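Local coordinates for alpha-n-acetylglucosaminidase family protein (Clostridium perfringens, PDB 4A42) that probably binds carbohydrate as a family 32 module of a large family 89 alpha-N-acetylglucosaminidase, and binds a calcium ion, at residues A[78-83]-A[130-135]; A[90-95]-A[103-108]. All blocks are in the same frame, centred on the assembly; numbering follows the deposited sequence. Where two conformers were deposited one is given.

How the contacts relate
Contact 1 joins the two sheets of one beta-sandwich, and contact 2 is a hairpin within one of them; their centres lie about 9 Å apart. Along the chain the order is 78-83, 90-95, 103-108, 130-135, so the hairpin falls between the two strands that face each other in contact 1. Strand 126-134 pairs with strand 90-95 in the same sheet, and strand 77-82 belongs to the opposite one. The contacts touch on both sides of the shared sheet: Ile80 CD1 packs 3.6 Å from Tyr90 CD2 in the interior, while on the other side Glu93 OE1 forms a salt bridge with Arg131 NE and probably a hydrogen bond with Asn133 ND2. The hairpin thus continues the hydrophobic layer of contact 1.

Contact 1. Residues A[78-83]-A[130-135]; sequences IDIVSK and VRFNFN
In this buried, wholly apolar contact between facing sheets, close to the centre of the chain, Ile78 and Ile80 of one sheet pack on Val130, Phe132 and Phe134 of the other. Strands 78-82 and 130-134 approach to 11.1 Å between their axes, too far for backbone pairing, and no hydrogen bond crosses. Their directions differ by 35°, and these five residues, alternate ones along each strand, point toward the gap.

The ring of Phe132 is the middle of the arrangement. Ile78 CG2 meets its edge in the ring plane, 3.6 Å from Phe132 CE2 and equally near CZ. Setting CG1 beside the backbone N (chi1 -59°) leaves this methyl branch anti to N, where it meets the ring. Ile80 reaches the same edge differently: its CG1 arm runs past the ring in the opposite direction, and its terminal CD1 lies 3.8 Å from Phe132 CD2, again near the plane. Two isoleucines therefore flank one ring edge, one by a branch methyl and the other by the end of its longer arm.

The two facing antiparallel sheets make a beta-sandwich, as expected of the F5/8 type C (discoidin) fold, to which family 32 carbohydrate-binding modules belong. Strand 77-82 lies between 141-148 and 116-120 in its sheet, whereas 126-134 is paired with 63-69 and 90-95. Ile144 also touches Phe132, and Ile92 packs on both Ile78 and Phe132.

Toward one end of the strands, Ile78 CD1 slides past Val130 CG1 at 4.0 Å. Toward the other, Ile80 CG2 approaches Phe134 CE1 obliquely at 4.3 Å, a looser meeting than those round Phe132.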
loop_
_atom_site.group_PDB
_atom_site.type_symbol
_atom_site.label_atom_id
_atom_site.label_comp_id
_atom_site.label_asym_id
_atom_site.label_seq_id
_atom_site.Cartn_x
_atom_site.Cartn_y
_atom_site.Cartn_z
ATOM N N ILE A 78 -1.410 -5.843 -6.550
ATOM C CA ILE A 78 -1.127 -5.357 -5.210
ATOM C C ILE A 78 -2.047 -6.008 -4.176
ATOM O O ILE A 78 -3.272 -6.032 -4.350
ATOM C CB ILE A 78 -1.265 -3.814 -5.130
ATOM C CG1 ILE A 78 -0.292 -3.137 -6.113
ATOM C CG2 ILE A 78 -1.056 -3.336 -3.683
ATOM C CD1 ILE A 78 -0.549 -1.651 -6.346
ATOM N N ASP A 79 -1.460 -6.538 -3.101
ATOM C CA ASP A 79 -2.238 -7.033 -1.962
ATOM C C ASP A 79 -2.038 -6.146 -0.739
ATOM O O ASP A 79 -0.913 -5.775 -0.411
ATOM C CB ASP A 79 -1.800 -8.433 -1.536
ATOM C CG ASP A 79 -2.121 -9.493 -2.549
ATOM O OD1 ASP A 79 -2.940 -9.230 -3.451
ATOM O OD2 ASP A 79 -1.546 -10.600 -2.423
ATOM N N ILE A 80 -3.125 -5.861 -0.033
ATOM C CA ILE A 80 -3.054 -5.197 1.261
ATOM C C ILE A 80 -3.613 -6.150 2.300
ATOM O O ILE A 80 -4.782 -6.526 2.243
ATOM C CB ILE A 80 -3.880 -3.900 1.299
ATOM C CG1 ILE A 80 -3.451 -2.963 0.171
ATOM C CG2 ILE A 80 -3.740 -3.203 2.669
ATOM C CD1 ILE A 80 -4.433 -1.853 -0.091
ATOM N N VAL A 81 -2.775 -6.551 3.242
ATOM C CA VAL A 81 -3.209 -7.451 4.298
ATOM C C VAL A 81 -3.723 -6.587 5.444
ATOM O O VAL A 81 -2.953 -5.824 6.039
ATOM C CB VAL A 81 -2.048 -8.358 4.760
ATOM C CG1 VAL A 81 -2.519 -9.320 5.838
ATOM C CG2 VAL A 81 -1.485 -9.137 3.573
ATOM N N SER A 82 -5.023 -6.673 5.719
ATOM C CA SER A 82 -5.671 -5.763 6.671
ATOM C C SER A 82 -6.071 -6.490 7.938
ATOM O O SER A 82 -6.924 -7.371 7.905
ATOM C CB SER A 82 -6.912 -5.129 6.034
ATOM O OG SER A 82 -7.485 -4.175 6.909
ATOM N N LYS A 83 -5.461 -6.107 9.054
ATOM C CA LYS A 83 -5.613 -6.837 10.302
ATOM C C LYS A 83 -6.558 -6.172 11.312
ATOM O O LYS A 83 -6.928 -6.786 12.312
ATOM C CB LYS A 83 -4.230 -7.119 10.915
ATOM C CG LYS A 83 -3.437 -8.186 10.143
ATOM C CD LYS A 83 -3.812 -9.598 10.596
ATOM C CE LYS A 83 -3.204 -10.669 9.695
ATOM N NZ LYS A 83 -3.419 -12.060 10.244
ATOM N N VAL A 130 4.223 4.228 -5.387
ATOM C CA VAL A 130 2.914 3.662 -5.126
ATOM C C VAL A 130 2.446 4.196 -3.782
ATOM O O VAL A 130 3.104 3.987 -2.756
ATOM C CB VAL A 130 2.940 2.118 -5.142
ATOM C CG1 VAL A 130 1.523 1.559 -5.166
ATOM C CG2 VAL A 130 3.730 1.609 -6.347
ATOM N N ARG A 131 1.317 4.903 -3.796
ATOM C CA ARG A 131 0.802 5.546 -2.602
ATOM C C ARG A 131 -0.543 4.955 -2.191
ATOM O O ARG A 131 -1.434 4.759 -3.018
ATOM C CB ARG A 131 0.698 7.065 -2.789
ATOM C CG ARG A 131 0.240 7.797 -1.522
ATOM C CD ARG A 131 0.456 9.296 -1.632
ATOM N NE ARG A 131 -0.442 9.907 -2.602
ATOM C CZ ARG A 131 -0.365 11.178 -2.983
ATOM N NH1 ARG A 131 0.573 11.964 -2.465
ATOM N NH2 ARG A 131 -1.225 11.662 -3.875
ATOM N N PHE A 132 -0.653 4.646 -0.901
ATOM C CA PHE A 132 -1.841 4.050 -0.305
ATOM C C PHE A 132 -2.433 5.049 0.665
ATOM O O PHE A 132 -1.741 5.553 1.544
ATOM C CB PHE A 132 -1.469 2.759 0.447
ATOM C CG PHE A 132 -0.923 1.684 -0.445
ATOM C CD1 PHE A 132 0.405 1.717 -0.859
ATOM C CD2 PHE A 132 -1.729 0.643 -0.881
ATOM C CE1 PHE A 132 0.908 0.742 -1.704
ATOM C CE2 PHE A 132 -1.221 -0.351 -1.713
ATOM C CZ PHE A 132 0.098 -0.292 -2.134
ATOM N N ASN A 133 -3.713 5.345 0.508
ATOM C CA ASN A 133 -4.385 6.222 1.445
ATOM C C ASN A 133 -5.450 5.428 2.162
ATOM O O ASN A 133 -6.159 4.643 1.541
ATOM C CB ASN A 133 -4.991 7.403 0.693
ATOM C CG ASN A 133 -4.010 8.012 -0.286
ATOM O OD1 ASN A 133 -3.011 8.614 0.119
ATOM N ND2 ASN A 133 -4.265 7.825 -1.582
ATOM N N PHE A 134 -5.539 5.602 3.476
ATOM C CA PHE A 134 -6.497 4.840 4.269
ATOM C C PHE A 134 -7.425 5.786 5.004
ATOM O O PHE A 134 -6.973 6.679 5.712
ATOM C CB PHE A 134 -5.777 3.925 5.262
ATOM C CG PHE A 134 -4.817 2.976 4.612
ATOM C CD1 PHE A 134 -5.284 1.898 3.882
ATOM C CD2 PHE A 134 -3.450 3.168 4.711
ATOM C CE1 PHE A 134 -4.414 1.023 3.265
ATOM C CE2 PHE A 134 -2.558 2.282 4.094
ATOM C CZ PHE A 134 -3.044 1.206 3.379
ATOM N N ASN A 135 -8.720 5.615 4.789
ATOM C CA ASN A 135 -9.700 6.462 5.450
ATOM C C ASN A 135 -10.674 5.780 6.396
ATOM O O ASN A 135 -11.630 6.386 6.808
ATOM C CB ASN A 135 -10.444 7.346 4.459
ATOM C CG ASN A 135 -11.232 6.561 3.471
ATOM O OD1 ASN A 135 -10.670 5.999 2.559
ATOM N ND2 ASN A 135 -12.549 6.544 3.626
#

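Contact 2. Residues A[90-95]-A[103-108]; sequences YSIEIS and KIVDEN
One face of the Tyr90 ring carries Glu107, whose CB stands 3.8 Å from the ring centroid and 21° off the normal, a CH-pi contact displaced toward the rim. The two side chains run side by side in the same direction, and the aliphatic part of Glu107 does the touching, CB over the ring face and CG near Tyr90 CZ and OH. Val105 reaches the ring obliquely through CG1, 3.8 Å from Tyr90 CE2. Placing CG between the backbone N and carbonyl carbon (chi1 70°) turns the tyrosine toward these neighbours; its hydroxyl is hydrogen-bonded to Asn119.

On the side of the sheet that carries Tyr90, Ile92 lies alongside Val105, its CG1 4.0 Å from Val105 CB. Ile104, a bulge residue, reaches both Ile92 CG2 and Ile94 CG2 with its CD1.

The backbone is an antiparallel beta hairpin. Tyr90 and Glu107 form a hydrogen-bonded pair, as do Ile92 and Val105; Ser91 with Asp106 and Glu93 with Lys103 are non-hydrogen-bonded pairs. The register slips by one between Ile92 and Glu93 because Ile104 and Val105 both face Ile92, a classic beta bulge. Ile92 O accordingly accepts from Ile104 N at 2.8 Å and more weakly from Val105 N at 3.3 Å. Ile92 N returns a bond to Val105 O (3.0 Å, 163° at the hydrogen).

On the other side of the sheet, Lys103 bends at chi3 and brings CD to 3.9 Å from Ser91 CB, while Glu93 CG packs against Lys103 CB. Charged ends do not meet here: Lys103 NZ stays 5.3 Å from Glu93 OE2, and the glutamate has Arg131 as its salt-bridge partner. Any lysine-glutamate attraction is therefore probably long-range, leaving backbone bonds, apolar contacts and the CH-pi contact on Tyr90 as the direct links across this hairpin.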
loop_
_atom_site.group_PDB
_atom_site.type_symbol
_atom_site.label_atom_id
_atom_site.label_comp_id
_atom_site.label_asym_id
_atom_site.label_seq_id
_atom_site.Cartn_x
_atom_site.Cartn_y
_atom_site.Cartn_z
ATOM N N TYR A 90 -9.835 2.551 1.367
ATOM C CA TYR A 90 -8.499 2.845 0.858
ATOM C C TYR A 90 -8.527 3.235 -0.610
ATOM O O TYR A 90 -9.509 2.962 -1.326
ATOM C CB TYR A 90 -7.571 1.628 1.040
ATOM C CG TYR A 90 -7.902 0.458 0.127
ATOM C CD1 TYR A 90 -8.916 -0.439 0.449
ATOM C CD2 TYR A 90 -7.223 0.269 -1.080
ATOM C CE1 TYR A 90 -9.235 -1.504 -0.395
ATOM C CE2 TYR A 90 -7.533 -0.803 -1.924
ATOM C CZ TYR A 90 -8.545 -1.682 -1.573
ATOM O OH TYR A 90 -8.893 -2.750 -2.387
ATOM N N SER A 91 -7.443 3.873 -1.040
ATOM C CA SER A 91 -7.165 4.089 -2.451
ATOM C C SER A 91 -5.691 3.813 -2.725
ATOM O O SER A 91 -4.861 3.797 -1.813
ATOM C CB SER A 91 -7.527 5.517 -2.875
ATOM O OG SER A 91 -6.721 6.490 -2.217
ATOM N N ILE A 92 -5.394 3.556 -3.991
ATOM C CA ILE A 92 -4.044 3.306 -4.447
ATOM C C ILE A 92 -3.764 4.248 -5.607
ATOM O O ILE A 92 -4.564 4.342 -6.542
ATOM C CB ILE A 92 -3.895 1.849 -4.920
ATOM C CG1 ILE A 92 -4.368 0.873 -3.827
ATOM C CG2 ILE A 92 -2.448 1.554 -5.301
ATOM C CD1 ILE A 92 -4.169 -0.588 -4.212
ATOM N N GLU A 93 -2.643 4.955 -5.521
ATOM C CA GLU A 93 -2.211 5.889 -6.555
ATOM C C GLU A 93 -0.818 5.495 -7.014
ATOM O O GLU A 93 -0.034 4.978 -6.234
ATOM C CB GLU A 93 -2.140 7.312 -6.005
ATOM C CG GLU A 93 -3.466 7.964 -5.661
ATOM C CD GLU A 93 -3.258 9.233 -4.859
ATOM O OE1 GLU A 93 -2.942 9.124 -3.662
ATOM O OE2 GLU A 93 -3.378 10.334 -5.430
ATOM N N ILE A 94 -0.499 5.760 -8.278
ATOM C CA ILE A 94 0.856 5.542 -8.768
ATOM C C ILE A 94 1.363 6.809 -9.443
ATOM O O ILE A 94 0.565 7.637 -9.895
ATOM C CB ILE A 94 0.942 4.344 -9.741
ATOM C CG1 ILE A 94 0.002 4.537 -10.936
ATOM C CG2 ILE A 94 0.632 3.041 -8.993
ATOM C CD1 ILE A 94 0.194 3.500 -12.034
ATOM N N SER A 95 2.684 6.961 -9.491
ATOM C CA SER A 95 3.304 8.109 -10.141
ATOM C C SER A 95 4.672 7.743 -10.694
ATOM O O SER A 95 5.327 6.815 -10.203
ATOM C CB SER A 95 3.446 9.280 -9.168
ATOM O OG SER A 95 3.980 10.426 -9.821
ATOM N N LYS A 103 -4.815 7.738 -9.593
ATOM C CA LYS A 103 -5.559 6.882 -8.688
ATOM C C LYS A 103 -6.091 5.710 -9.474
ATOM O O LYS A 103 -6.961 5.858 -10.287
ATOM C CB LYS A 103 -6.697 7.658 -7.994
ATOM C CG LYS A 103 -7.351 6.933 -6.815
ATOM C CD LYS A 103 -8.300 7.752 -6.031
ATOM C CE LYS A 103 -7.656 8.968 -5.423
ATOM N NZ LYS A 103 -8.561 9.830 -4.642
ATOM N N ILE A 104 -5.574 4.532 -9.191
ATOM C CA ILE A 104 -5.897 3.334 -9.962
ATOM C C ILE A 104 -6.879 2.407 -9.255
ATOM O O ILE A 104 -7.494 1.558 -9.895
ATOM C CB ILE A 104 -4.637 2.522 -10.334
ATOM C CG1 ILE A 104 -3.838 2.182 -9.075
ATOM C CG2 ILE A 104 -3.778 3.281 -11.356
ATOM C CD1 ILE A 104 -2.818 1.082 -9.264
ATOM N N VAL A 105 -7.011 2.555 -7.940
ATOM C CA VAL A 105 -8.027 1.833 -7.176
ATOM C C VAL A 105 -8.650 2.825 -6.214
ATOM O O VAL A 105 -7.942 3.529 -5.506
ATOM C CB VAL A 105 -7.439 0.667 -6.356
ATOM C CG1 VAL A 105 -8.532 0.023 -5.497
ATOM C CG2 VAL A 105 -6.786 -0.363 -7.258
ATOM N N ASP A 106 -9.974 2.908 -6.202
ATOM C CA ASP A 106 -10.637 3.840 -5.309
ATOM C C ASP A 106 -11.698 3.115 -4.511
ATOM O O ASP A 106 -12.839 2.945 -4.968
ATOM C CB ASP A 106 -11.247 5.017 -6.076
ATOM C CG ASP A 106 -11.773 6.103 -5.147
ATOM O OD1 ASP A 106 -11.843 5.858 -3.922
ATOM O OD2 ASP A 106 -12.121 7.200 -5.633
ATOM N N GLU A 107 -11.315 2.696 -3.310
ATOM C CA GLU A 107 -12.197 1.935 -2.429
ATOM C C GLU A 107 -12.464 2.696 -1.143
ATOM O O GLU A 107 -12.613 2.101 -0.070
ATOM C CB GLU A 107 -11.581 0.574 -2.109
ATOM C CG GLU A 107 -11.650 -0.404 -3.270
ATOM C CD GLU A 107 -13.070 -0.819 -3.578
ATOM O OE1 GLU A 107 -13.962 -0.551 -2.745
ATOM O OE2 GLU A 107 -13.293 -1.416 -4.651
ATOM N N ASN A 108 -12.530 4.019 -1.250
ATOM C CA ASN A 108 -12.741 4.870 -0.084
ATOM C C ASN A 108 -14.106 4.689 0.585
ATOM O O ASN A 108 -14.297 5.100 1.721
ATOM C CB ASN A 108 -12.434 6.348 -0.400
ATOM C CG ASN A 108 -13.605 7.089 -1.031
ATOM O OD1 ASN A 108 -14.079 8.090 -0.485
ATOM N ND2 ASN A 108 -14.060 6.623 -2.187
#